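PDB 5UAO: tryptophane-5-halogenase from Microbispora sp. ATCC PTA-5024, which binds FAD and chlorinates a tryptophan side chain at carbon 5 during biosynthesis of the lanthipeptide NAI-107. Local coordinates for residues T200-R205 with I216-R221; G33-G38 with A58-A63; D210-L215 with R338-A343. All blocks are in the same frame, centred on the assembly; numbering follows the deposited sequence.

Contact 1. Residues T200-R205 with I216-R221; sequences TVAEVR and ITTDGR. With FAD (flavin-adenine dinucleotide), chain E.
Ala202 and Glu203 both face Ile216, which puts a classic beta bulge in the hairpin of strands 195-208 and 211-217. Four hydrogen bonds between backbone atoms cross the contact. Ile216 O takes two of them, from Ala202 N at 2.8 Å and from Glu203 N at 3.1 Å, and both donors lie in its carbonyl plane. Glu203 O answers by accepting from Ile216 N. Beyond the bulge the antiparallel strands come close at the non-hydrogen-bonded pair Val201 and Thr217. Thr218 N then binds Thr200 O at 2.8 Å, coming almost straight in line with the carbonyl.

Side chains pack beside these bonds. The methyl CG2 of Thr200 meets CG2 of Thr218 at 3.9 Å, the two side chains passing at a slant. Ala202 CB rests in van der Waals contact against Ile216 O.

The polar side chains brace the type I turn from Thr217 to Gly220. Thr217 holds its hydroxyl between its own backbone N and carbonyl carbon (chi1 73°). From there OG1 donates to Asp219 OD1. Arg221 grips the same carboxylate side-on, NE to OD2 and NH2 to OD1. Thr217 OG1 and Arg221 NH2 reach OD1 from opposite faces of its plane. Gly220 has a positive phi of 103°, where a side chain would press on the preceding carbonyl. A water joins Thr200 N, Thr218 OG1 and Asp219 OD1. The hydroxyl of Thr200 bonds to Ser62.

The FAD adenine docks on the backbone of strand 195-208. Val201 holds its edge with a pair of bonds, much as a pairing base would. Val201 N donates to FAD N1A at 2.8 Å, and FAD N6A donates to Val201 O at 2.9 Å.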
loop_
_atom_site.group_PDB
_atom_site.type_symbol
_atom_site.label_atom_id
_atom_site.label_comp_id
_atom_site.label_asym_id
_atom_site.label_seq_id
_atom_site.Cartn_x
_atom_site.Cartn_y
_atom_site.Cartn_z
ATOM N N THR A 200 25.248 -27.917 18.661
ATOM C CA THR A 200 24.247 -28.489 17.809
ATOM C C THR A 200 23.022 -28.672 18.629
ATOM O O THR A 200 23.025 -29.421 19.651
ATOM C CB THR A 200 24.731 -29.814 17.181
ATOM O OG1 THR A 200 25.862 -29.487 16.389
ATOM C CG2 THR A 200 23.650 -30.389 16.244
ATOM N N VAL A 201 21.947 -27.950 18.269
ATOM C CA VAL A 201 20.696 -28.036 19.065
ATOM C C VAL A 201 20.029 -29.366 18.771
ATOM O O VAL A 201 19.895 -29.703 17.608
ATOM C CB VAL A 201 19.747 -26.832 18.772
ATOM C CG1 VAL A 201 18.341 -27.064 19.319
ATOM C CG2 VAL A 201 20.371 -25.551 19.320
ATOM N N ALA A 202 19.645 -30.112 19.827
ATOM C CA ALA A 202 18.966 -31.442 19.716
ATOM C C ALA A 202 17.485 -31.315 19.955
ATOM O O ALA A 202 16.686 -32.036 19.353
ATOM C CB ALA A 202 19.506 -32.444 20.754
ATOM N N GLU A 203 17.123 -30.474 20.913
ATOM C CA GLU A 203 15.743 -30.303 21.259
ATOM C C GLU A 203 15.459 -28.871 21.644
ATOM O O GLU A 203 16.207 -28.199 22.359
ATOM C CB GLU A 203 15.355 -31.205 22.409
ATOM C CG GLU A 203 13.858 -31.158 22.690
ATOM C CD GLU A 203 13.470 -31.852 23.998
ATOM O OE1 GLU A 203 14.339 -32.539 24.608
ATOM O OE2 GLU A 203 12.292 -31.678 24.422
ATOM N N VAL A 204 14.347 -28.391 21.133
ATOM C CA VAL A 204 13.814 -27.099 21.501
ATOM C C VAL A 204 12.730 -27.413 22.487
ATOM O O VAL A 204 11.719 -28.012 22.134
ATOM C CB VAL A 204 13.255 -26.429 20.266
ATOM C CG1 VAL A 204 12.604 -25.104 20.600
ATOM C CG2 VAL A 204 14.348 -26.354 19.220
ATOM N N ARG A 205 12.948 -27.017 23.735
ATOM C CA ARG A 205 12.036 -27.347 24.777
ATOM C C ARG A 205 11.109 -26.193 25.089
ATOM O O ARG A 205 11.551 -25.130 25.520
ATOM C CB ARG A 205 12.817 -27.757 26.008
ATOM C CG ARG A 205 11.991 -28.516 27.008
ATOM C CD ARG A 205 12.457 -29.967 27.110
ATOM N NE ARG A 205 11.433 -30.713 27.808
ATOM C CZ ARG A 205 10.888 -31.868 27.421
ATOM N NH1 ARG A 205 11.322 -32.538 26.346
ATOM N NH2 ARG A 205 9.912 -32.389 28.164
ATOM N N ILE A 216 18.260 -27.722 24.317
ATOM C CA ILE A 216 19.180 -28.765 24.764
ATOM C C ILE A 216 20.096 -29.141 23.591
ATOM O O ILE A 216 19.638 -29.550 22.529
ATOM C CB ILE A 216 18.410 -30.041 25.203
ATOM C CG1 ILE A 216 17.172 -29.704 26.048
ATOM C CG2 ILE A 216 19.336 -31.100 25.822
ATOM C CD1 ILE A 216 17.433 -28.892 27.267
ATOM N N THR A 217 21.399 -28.997 23.782
ATOM C CA THR A 217 22.344 -29.402 22.776
ATOM C C THR A 217 22.524 -30.904 22.738
ATOM O O THR A 217 22.193 -31.624 23.701
ATOM C CB THR A 217 23.718 -28.759 22.975
ATOM O OG1 THR A 217 24.441 -29.340 24.095
ATOM C CG2 THR A 217 23.558 -27.269 23.149
ATOM N N THR A 218 23.095 -31.382 21.658
ATOM C CA THR A 218 23.389 -32.818 21.537
ATOM C C THR A 218 24.305 -33.361 22.644
ATOM O O THR A 218 24.176 -34.488 22.987
ATOM C CB THR A 218 24.060 -33.108 20.213
ATOM O OG1 THR A 218 25.144 -32.175 20.042
ATOM C CG2 THR A 218 23.040 -32.958 19.067
ATOM N N ASP A 219 25.209 -32.548 23.179
ATOM C CA ASP A 219 26.127 -32.981 24.257
ATOM C C ASP A 219 25.512 -32.775 25.591
ATOM O O ASP A 219 26.149 -33.091 26.557
ATOM C CB ASP A 219 27.439 -32.187 24.175
ATOM C CG ASP A 219 27.204 -30.655 24.225
ATOM O OD1 ASP A 219 26.864 -30.042 23.195
ATOM O OD2 ASP A 219 27.319 -30.073 25.321
ATOM N N GLY A 220 24.331 -32.127 25.669
ATOM C CA GLY A 220 23.593 -31.913 26.909
ATOM C C GLY A 220 23.629 -30.552 27.575
ATOM O O GLY A 220 23.070 -30.399 28.632
ATOM N N ARG A 221 24.320 -29.563 27.018
ATOM C CA ARG A 221 24.155 -28.192 27.501
ATOM C C ARG A 221 22.684 -27.769 27.356
ATOM O O ARG A 221 21.964 -28.266 26.487
ATOM C CB ARG A 221 25.069 -27.215 26.774
ATOM C CG ARG A 221 26.511 -27.275 27.235
ATOM C CD ARG A 221 27.452 -26.494 26.328
ATOM N NE ARG A 221 27.560 -27.137 25.024
ATOM C CZ ARG A 221 28.012 -26.603 23.897
ATOM N NH1 ARG A 221 28.363 -25.313 23.824
ATOM N NH2 ARG A 221 28.056 -27.361 22.791
HETATM P PA FAD E . 21.690 -21.435 6.133
HETATM O O1A FAD E . 22.757 -20.723 5.301
HETATM O O2A FAD E . 21.093 -22.796 5.724
HETATM O O5B FAD E . 22.152 -21.483 7.673
HETATM C C5B FAD E . 21.581 -22.298 8.675
HETATM C C4B FAD E . 22.460 -22.184 9.907
HETATM O O4B FAD E . 21.657 -22.846 10.887
HETATM C C3B FAD E . 23.830 -22.893 9.887
HETATM O O3B FAD E . 24.921 -22.080 10.553
HETATM C C2B FAD E . 23.576 -24.182 10.677
HETATM O O2B FAD E . 24.765 -24.764 11.351
HETATM C C1B FAD E . 22.512 -23.693 11.661
HETATM N N9A FAD E . 21.763 -24.825 12.256
HETATM C C8A FAD E . 20.851 -25.623 11.626
HETATM N N7A FAD E . 20.364 -26.536 12.511
HETATM C C5A FAD E . 20.994 -26.320 13.692
HETATM C C6A FAD E . 20.979 -26.977 14.993
HETATM N N6A FAD E . 20.153 -28.045 15.203
HETATM N N1A FAD E . 21.744 -26.461 15.945
HETATM C C2A FAD E . 22.540 -25.390 15.757
HETATM N N3A FAD E . 22.614 -24.767 14.580
HETATM C C4A FAD E . 21.875 -25.196 13.541
HETATM N N1 FAD E . 19.634 -14.998 -1.859
HETATM C C2 FAD E . 20.021 -13.809 -2.432
HETATM O O2 FAD E . 19.827 -12.706 -1.826
HETATM N N3 FAD E . 20.632 -13.775 -3.647
HETATM C C4 FAD E . 20.903 -14.881 -4.369
HETATM O O4 FAD E . 21.461 -14.740 -5.502
HETATM C C4X FAD E . 20.505 -16.206 -3.784
HETATM N N5 FAD E . 20.664 -17.390 -4.440
HETATM C C5X FAD E . 20.296 -18.575 -3.898
HETATM C C6 FAD E . 20.489 -19.744 -4.623
HETATM C C7 FAD E . 20.095 -20.971 -4.122
HETATM C C7M FAD E . 20.312 -22.258 -4.863
HETATM C C8 FAD E . 19.518 -21.054 -2.782
HETATM C C8M FAD E . 19.105 -22.408 -2.241
HETATM C C9 FAD E . 19.315 -19.890 -2.061
HETATM C C9A FAD E . 19.654 -18.627 -2.551
HETATM N N10 FAD E . 19.425 -17.413 -1.814
HETATM C C10 FAD E . 19.839 -16.198 -2.446
HETATM C "C1'" FAD E . 18.890 -17.306 -0.422
HETATM C "C2'" FAD E . 20.213 -17.038 0.446
HETATM O "O2'" FAD E . 21.052 -18.108 0.032
HETATM C "C3'" FAD E . 20.552 -17.262 1.963
HETATM O "O3'" FAD E . 21.950 -17.326 2.437
HETATM C "C4'" FAD E . 20.358 -18.719 2.268
HETATM O "O4'" FAD E . 19.776 -19.420 1.127
HETATM C "C5'" FAD E . 19.649 -18.754 3.622
HETATM O "O5'" FAD E . 20.526 -18.373 4.642
HETATM P P FAD E . 20.125 -18.988 6.104
HETATM O O1P FAD E . 18.683 -18.836 6.334
HETATM O O2P FAD E . 21.081 -18.230 7.018
HETATM O O3P FAD E . 20.314 -20.550 6.161
HETATM O O HOH W 1 26.443 -29.722 20.539
#

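Contact 2. Residues G33-G38 with A58-A63; sequences GVIGGG and ALVESA. With FAD (flavin-adenine dinucleotide), chain E.
Ala58 opens the pairing with Gly33 and Val34. Its carbonyl O accepts from Val34 N at 2.9 Å, and Gly33 CA lies against the same oxygen. The two strands run parallel, with 26° between their directions.

Leu59 pairs with Val34, and both side chains lie on one face of the sheet. Its CG stands anti to the backbone N (chi1 -169°), which helps carry the branched end past Val34, over the loop at Gly36 and Gly37. There CD1 packs on Gly36 O at 3.6 Å and CD2 on Gly37 CA at 3.8 Å. Gly36 O is buried here and has no polar partner in the model.

Val60 bonds twice to the neighbouring strand and its end: its N donates to Val34 O, and its O accepts from Gly36 N at 2.6 Å. Its CG2 lies beside Ile35 CD1 at 3.8 Å, the two side chains pointing the same way on the other face.

Glu61 ends the strand. Its OE1 lies 3.6 Å from Gly37 CA, where a side chain on Gly37 would clash with it. A water donates to both OE1 and Gly37 O. OE2 is held by His196 and Tyr42. Beside this carboxylate, Gly37 N donates to the ribose hydroxyl oxygen FAD O3B at 2.9 Å. Ser62 follows, its O 3.2 Å from FAD O2B.

The glycines fit a Rossmann-type dinucleotide-binding loop. A side chain on Gly38 would clash with FAD O1A, and Gly38 is the N-cap of helix 39-51. That helix is the crossover of this beta-alpha-beta unit and packs on Val34 and Leu59. Strand 227-230 pairs with strand 31-35 on one flank, and strand 195-208 lies beside strand 56-61 on the other.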
loop_
_atom_site.group_PDB
_atom_site.type_symbol
_atom_site.label_atom_id
_atom_site.label_comp_id
_atom_site.label_asym_id
_atom_site.label_seq_id
_atom_site.Cartn_x
_atom_site.Cartn_y
_atom_site.Cartn_z
ATOM N N GLY A 33 19.058 -15.025 21.755
ATOM C CA GLY A 33 19.767 -16.164 21.120
ATOM C C GLY A 33 19.375 -16.262 19.630
ATOM O O GLY A 33 18.241 -16.564 19.292
ATOM N N VAL A 34 20.319 -15.961 18.766
ATOM C CA VAL A 34 20.183 -16.149 17.336
ATOM C C VAL A 34 20.703 -17.547 16.942
ATOM O O VAL A 34 21.911 -17.893 17.082
ATOM C CB VAL A 34 20.942 -15.054 16.600
ATOM C CG1 VAL A 34 20.938 -15.344 15.078
ATOM C CG2 VAL A 34 20.365 -13.701 17.003
ATOM N N ILE A 35 19.780 -18.395 16.516
ATOM C CA ILE A 35 20.111 -19.788 16.339
ATOM C C ILE A 35 20.407 -20.082 14.895
ATOM O O ILE A 35 19.481 -20.207 14.072
ATOM C CB ILE A 35 18.962 -20.682 16.805
ATOM C CG1 ILE A 35 18.523 -20.222 18.196
ATOM C CG2 ILE A 35 19.439 -22.167 16.822
ATOM C CD1 ILE A 35 19.667 -20.047 19.220
ATOM N N GLY A 36 21.696 -20.146 14.573
ATOM C CA GLY A 36 22.135 -20.266 13.190
ATOM C C GLY A 36 23.110 -19.196 12.717
ATOM O O GLY A 36 22.995 -18.041 13.082
ATOM N N GLY A 37 24.101 -19.612 11.933
ATOM C CA GLY A 37 25.219 -18.742 11.507
ATOM C C GLY A 37 25.450 -18.599 10.007
ATOM O O GLY A 37 26.567 -18.484 9.550
ATOM N N GLY A 38 24.413 -18.628 9.216
ATOM C CA GLY A 38 24.617 -18.249 7.819
ATOM C C GLY A 38 24.421 -16.742 7.721
ATOM O O GLY A 38 24.504 -16.020 8.724
ATOM N N ALA A 58 23.682 -13.494 21.528
ATOM C CA ALA A 58 24.510 -14.686 21.360
ATOM C C ALA A 58 24.132 -15.318 20.038
ATOM O O ALA A 58 22.940 -15.374 19.727
ATOM C CB ALA A 58 24.220 -15.658 22.491
ATOM N N LEU A 59 25.107 -15.729 19.239
ATOM C CA LEU A 59 24.875 -16.492 18.068
ATOM C C LEU A 59 25.319 -17.946 18.303
ATOM O O LEU A 59 26.495 -18.172 18.593
ATOM C CB LEU A 59 25.602 -15.861 16.847
ATOM C CG LEU A 59 25.176 -16.470 15.496
ATOM C CD1 LEU A 59 25.136 -15.471 14.341
ATOM C CD2 LEU A 59 26.061 -17.652 15.102
ATOM N N VAL A 60 24.386 -18.905 18.089
ATOM C CA VAL A 60 24.579 -20.345 18.257
ATOM C C VAL A 60 24.621 -21.052 16.898
ATOM O O VAL A 60 23.732 -20.894 16.076
ATOM C CB VAL A 60 23.440 -20.975 19.084
ATOM C CG1 VAL A 60 23.614 -22.502 19.285
ATOM C CG2 VAL A 60 23.227 -20.255 20.432
ATOM N N GLU A 61 25.673 -21.788 16.620
ATOM C CA GLU A 61 25.755 -22.518 15.360
ATOM C C GLU A 61 26.575 -23.804 15.466
ATOM O O GLU A 61 27.504 -23.949 16.303
ATOM C CB GLU A 61 26.324 -21.666 14.234
ATOM C CG GLU A 61 27.725 -21.183 14.467
ATOM C CD GLU A 61 28.360 -20.454 13.303
ATOM O OE1 GLU A 61 28.144 -20.810 12.129
ATOM O OE2 GLU A 61 29.110 -19.513 13.563
ATOM N N SER A 62 26.195 -24.732 14.612
ATOM C CA SER A 62 26.736 -26.063 14.611
ATOM C C SER A 62 27.836 -26.103 13.586
ATOM O O SER A 62 27.590 -25.893 12.400
ATOM C CB SER A 62 25.619 -27.067 14.213
ATOM O OG SER A 62 26.095 -28.403 14.175
ATOM N N ALA A 63 29.035 -26.444 14.008
ATOM C CA ALA A 63 30.100 -26.665 13.064
ATOM C C ALA A 63 29.786 -27.860 12.166
ATOM O O ALA A 63 30.421 -28.046 11.127
ATOM C CB ALA A 63 31.385 -26.898 13.817
HETATM P PA FAD E . 21.690 -21.435 6.133
HETATM O O1A FAD E . 22.757 -20.723 5.301
HETATM O O2A FAD E . 21.093 -22.796 5.724
HETATM O O5B FAD E . 22.152 -21.483 7.673
HETATM C C5B FAD E . 21.581 -22.298 8.675
HETATM C C4B FAD E . 22.460 -22.184 9.907
HETATM O O4B FAD E . 21.657 -22.846 10.887
HETATM C C3B FAD E . 23.830 -22.893 9.887
HETATM O O3B FAD E . 24.921 -22.080 10.553
HETATM C C2B FAD E . 23.576 -24.182 10.677
HETATM O O2B FAD E . 24.765 -24.764 11.351
HETATM C C1B FAD E . 22.512 -23.693 11.661
HETATM N N9A FAD E . 21.763 -24.825 12.256
HETATM C C8A FAD E . 20.851 -25.623 11.626
HETATM N N7A FAD E . 20.364 -26.536 12.511
HETATM C C5A FAD E . 20.994 -26.320 13.692
HETATM C C6A FAD E . 20.979 -26.977 14.993
HETATM N N6A FAD E . 20.153 -28.045 15.203
HETATM N N1A FAD E . 21.744 -26.461 15.945
HETATM C C2A FAD E . 22.540 -25.390 15.757
HETATM N N3A FAD E . 22.614 -24.767 14.580
HETATM C C4A FAD E . 21.875 -25.196 13.541
HETATM N N1 FAD E . 19.634 -14.998 -1.859
HETATM C C2 FAD E . 20.021 -13.809 -2.432
HETATM O O2 FAD E . 19.827 -12.706 -1.826
HETATM N N3 FAD E . 20.632 -13.775 -3.647
HETATM C C4 FAD E . 20.903 -14.881 -4.369
HETATM O O4 FAD E . 21.461 -14.740 -5.502
HETATM C C4X FAD E . 20.505 -16.206 -3.784
HETATM N N5 FAD E . 20.664 -17.390 -4.440
HETATM C C5X FAD E . 20.296 -18.575 -3.898
HETATM C C6 FAD E . 20.489 -19.744 -4.623
HETATM C C7 FAD E . 20.095 -20.971 -4.122
HETATM C C7M FAD E . 20.312 -22.258 -4.863
HETATM C C8 FAD E . 19.518 -21.054 -2.782
HETATM C C8M FAD E . 19.105 -22.408 -2.241
HETATM C C9 FAD E . 19.315 -19.890 -2.061
HETATM C C9A FAD E . 19.654 -18.627 -2.551
HETATM N N10 FAD E . 19.425 -17.413 -1.814
HETATM C C10 FAD E . 19.839 -16.198 -2.446
HETATM C "C1'" FAD E . 18.890 -17.306 -0.422
HETATM C "C2'" FAD E . 20.213 -17.038 0.446
HETATM O "O2'" FAD E . 21.052 -18.108 0.032
HETATM C "C3'" FAD E . 20.552 -17.262 1.963
HETATM O "O3'" FAD E . 21.950 -17.326 2.437
HETATM C "C4'" FAD E . 20.358 -18.719 2.268
HETATM O "O4'" FAD E . 19.776 -19.420 1.127
HETATM C "C5'" FAD E . 19.649 -18.754 3.622
HETATM O "O5'" FAD E . 20.526 -18.373 4.642
HETATM P P FAD E . 20.125 -18.988 6.104
HETATM O O1P FAD E . 18.683 -18.836 6.334
HETATM O O2P FAD E . 21.081 -18.230 7.018
HETATM O O3P FAD E . 20.314 -20.550 6.161
HETATM O O HOH W 2 28.870 -19.479 9.888
#

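Contact 3. Residues D210-L215 with R338-A343; sequences DHVGGL and RGNVMA
Asp210 and Arg338 meet with their flat groups nearly perpendicular, the carboxylate and guanidinium planes 83° apart. Arg338 NE donates to Asp210 OD1 at 2.8 Å, and the bond is almost perfectly straight. The oxygen lies in the guanidinium plane, at its edge. The donor stands well above the carboxylate plane. NE alone makes the bond to Asp210. The Arg338 chain is extended from CG to NE and carries the head out to Asp210. Its NH1 forms a salt bridge with Glu335, so the guanidinium serves two acids. With an alanine here, the carboxylates of Asp210 and Glu335 would probably lose the positive partner they share.

Asn340 bonds to the backbone of Val212 with both ends of its amide. OD1 accepts from Val212 N at 2.8 Å on a lone pair. ND2 donates to Val212 O at 3.0 Å, nearly within its own amide plane. These two bonds fix the rotation of the amide. Asn340 CG lies between its own backbone N and carbonyl carbon (chi1 66°), which directs the amide at Val212. The amide also stacks on one face of the His211 ring, the planes 15° apart, with ND2 offset toward the rim.

Asn340 belongs to a type II' beta turn from Arg338 to Val341, which joins strands 337-338 and 341-343. Strand 211-217 is not next to either of them in the sheet, and side chains, the Asn340 amide among them, make the link. Gly339 holds the tight corner of the turn, with its CA 3.2 Å from Asp210 O. A side chain there would clash with that oxygen. Beyond the amide, Val212 CG2 and Val341 CG2 press together at 3.4 Å, closer than usual for two carbons.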
loop_
_atom_site.group_PDB
_atom_site.type_symbol
_atom_site.label_atom_id
_atom_site.label_comp_id
_atom_site.label_asym_id
_atom_site.label_seq_id
_atom_site.Cartn_x
_atom_site.Cartn_y
_atom_site.Cartn_z
ATOM N N ASP A 210 3.227 -21.480 23.063
ATOM C CA ASP A 210 3.892 -20.458 22.270
ATOM C C ASP A 210 5.135 -19.862 22.908
ATOM O O ASP A 210 5.479 -18.708 22.601
ATOM C CB ASP A 210 2.889 -19.316 22.045
ATOM C CG ASP A 210 1.721 -19.725 21.146
ATOM O OD1 ASP A 210 1.744 -20.826 20.524
ATOM O OD2 ASP A 210 0.811 -18.878 21.015
ATOM N N HIS A 211 5.807 -20.616 23.795
ATOM C CA HIS A 211 6.925 -20.084 24.575
ATOM C C HIS A 211 8.047 -21.160 24.661
ATOM O O HIS A 211 7.802 -22.272 25.178
ATOM C CB HIS A 211 6.471 -19.662 25.970
ATOM C CG HIS A 211 7.554 -18.967 26.758
ATOM N ND1 HIS A 211 7.825 -17.623 26.624
ATOM C CD2 HIS A 211 8.455 -19.441 27.654
ATOM C CE1 HIS A 211 8.855 -17.303 27.404
ATOM N NE2 HIS A 211 9.272 -18.397 28.017
ATOM N N VAL A 212 9.240 -20.838 24.122
ATOM C CA VAL A 212 10.382 -21.705 24.168
ATOM C C VAL A 212 10.982 -21.443 25.523
ATOM O O VAL A 212 11.280 -20.294 25.836
ATOM C CB VAL A 212 11.397 -21.439 23.008
ATOM C CG1 VAL A 212 12.705 -22.205 23.223
ATOM C CG2 VAL A 212 10.754 -21.826 21.648
ATOM N N GLY A 213 11.181 -22.512 26.313
ATOM C CA GLY A 213 11.828 -22.413 27.622
ATOM C C GLY A 213 13.331 -22.572 27.553
ATOM O O GLY A 213 14.050 -22.057 28.398
ATOM N N GLY A 214 13.815 -23.294 26.553
ATOM C CA GLY A 214 15.219 -23.523 26.439
ATOM C C GLY A 214 15.622 -24.429 25.321
ATOM O O GLY A 214 14.805 -25.026 24.666
ATOM N N LEU A 215 16.908 -24.527 25.085
ATOM C CA LEU A 215 17.431 -25.423 24.046
ATOM C C LEU A 215 18.393 -26.449 24.682
ATOM O O LEU A 215 19.257 -26.073 25.449
ATOM C CB LEU A 215 18.173 -24.630 22.990
ATOM C CG LEU A 215 17.514 -23.342 22.465
ATOM C CD1 LEU A 215 18.517 -22.605 21.653
ATOM C CD2 LEU A 215 16.401 -23.811 21.581
ATOM N N ARG A 338 6.028 -16.196 16.418
ATOM C CA ARG A 338 5.098 -16.699 17.392
ATOM C C ARG A 338 5.717 -16.731 18.796
ATOM O O ARG A 338 6.750 -17.360 19.047
ATOM C CB ARG A 338 4.643 -18.072 17.004
ATOM C CG ARG A 338 3.469 -18.537 17.850
ATOM C CD ARG A 338 2.785 -19.664 17.142
ATOM N NE ARG A 338 1.552 -20.027 17.803
ATOM C CZ ARG A 338 0.366 -19.985 17.232
ATOM N NH1 ARG A 338 0.228 -19.630 15.960
ATOM N NH2 ARG A 338 -0.696 -20.329 17.943
ATOM N N GLY A 339 5.062 -16.059 19.721
ATOM C CA GLY A 339 5.557 -15.926 21.103
ATOM C C GLY A 339 6.952 -15.338 21.101
ATOM O O GLY A 339 7.176 -14.250 20.620
ATOM N N ASN A 340 7.911 -16.090 21.646
ATOM C CA ASN A 340 9.263 -15.605 21.796
ATOM C C ASN A 340 10.200 -16.163 20.739
ATOM O O ASN A 340 11.410 -16.250 20.965
ATOM C CB ASN A 340 9.773 -15.907 23.240
ATOM C CG ASN A 340 9.932 -17.384 23.555
ATOM O OD1 ASN A 340 9.387 -18.264 22.929
ATOM N ND2 ASN A 340 10.715 -17.658 24.581
ATOM N N VAL A 341 9.630 -16.510 19.578
ATOM C CA VAL A 341 10.413 -16.969 18.446
ATOM C C VAL A 341 10.064 -16.157 17.216
ATOM O O VAL A 341 8.888 -16.025 16.903
ATOM C CB VAL A 341 10.080 -18.440 18.173
ATOM C CG1 VAL A 341 10.753 -18.885 16.899
ATOM C CG2 VAL A 341 10.534 -19.297 19.349
ATOM N N MET A 342 11.065 -15.593 16.560
ATOM C CA MET A 342 10.878 -15.106 15.182
ATOM C C MET A 342 11.835 -15.830 14.237
ATOM O O MET A 342 12.976 -16.033 14.544
ATOM C CB MET A 342 11.080 -13.616 15.074
ATOM C CG MET A 342 10.976 -13.250 13.562
ATOM S SD MET A 342 10.335 -11.662 13.348
ATOM C CE MET A 342 10.489 -11.339 11.571
ATOM N N ALA A 343 11.354 -16.216 13.073
ATOM C CA ALA A 343 12.204 -16.814 12.061
ATOM C C ALA A 343 12.666 -15.814 10.977
ATOM O O ALA A 343 11.892 -14.953 10.482
ATOM C CB ALA A 343 11.495 -17.986 11.411
#

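In the fold
From the N terminus, strand 31-35 leads through helix 39-51 to strand 56-61, and contact 2 closes this beta-alpha-beta unit. Much later, after several helices and short strands, the chain enters the hairpin 195-208/211-217, where contact 1 closes a short loop. Contact 3 starts inside that loop, at 210-215, and closes only at 338-343, so contacts 1 and 3 cross. Contact 2 precedes both in series. All three belong to one mixed sheet. Contacts 1 and 2 touch through Thr200 and Ser62, and both hold FAD. Contacts 1 and 3 share strand 211-217 and meet where Arg205 pairs with Gly213 and Gly214. Ile35 packs on Leu215 between contacts 2 and 3.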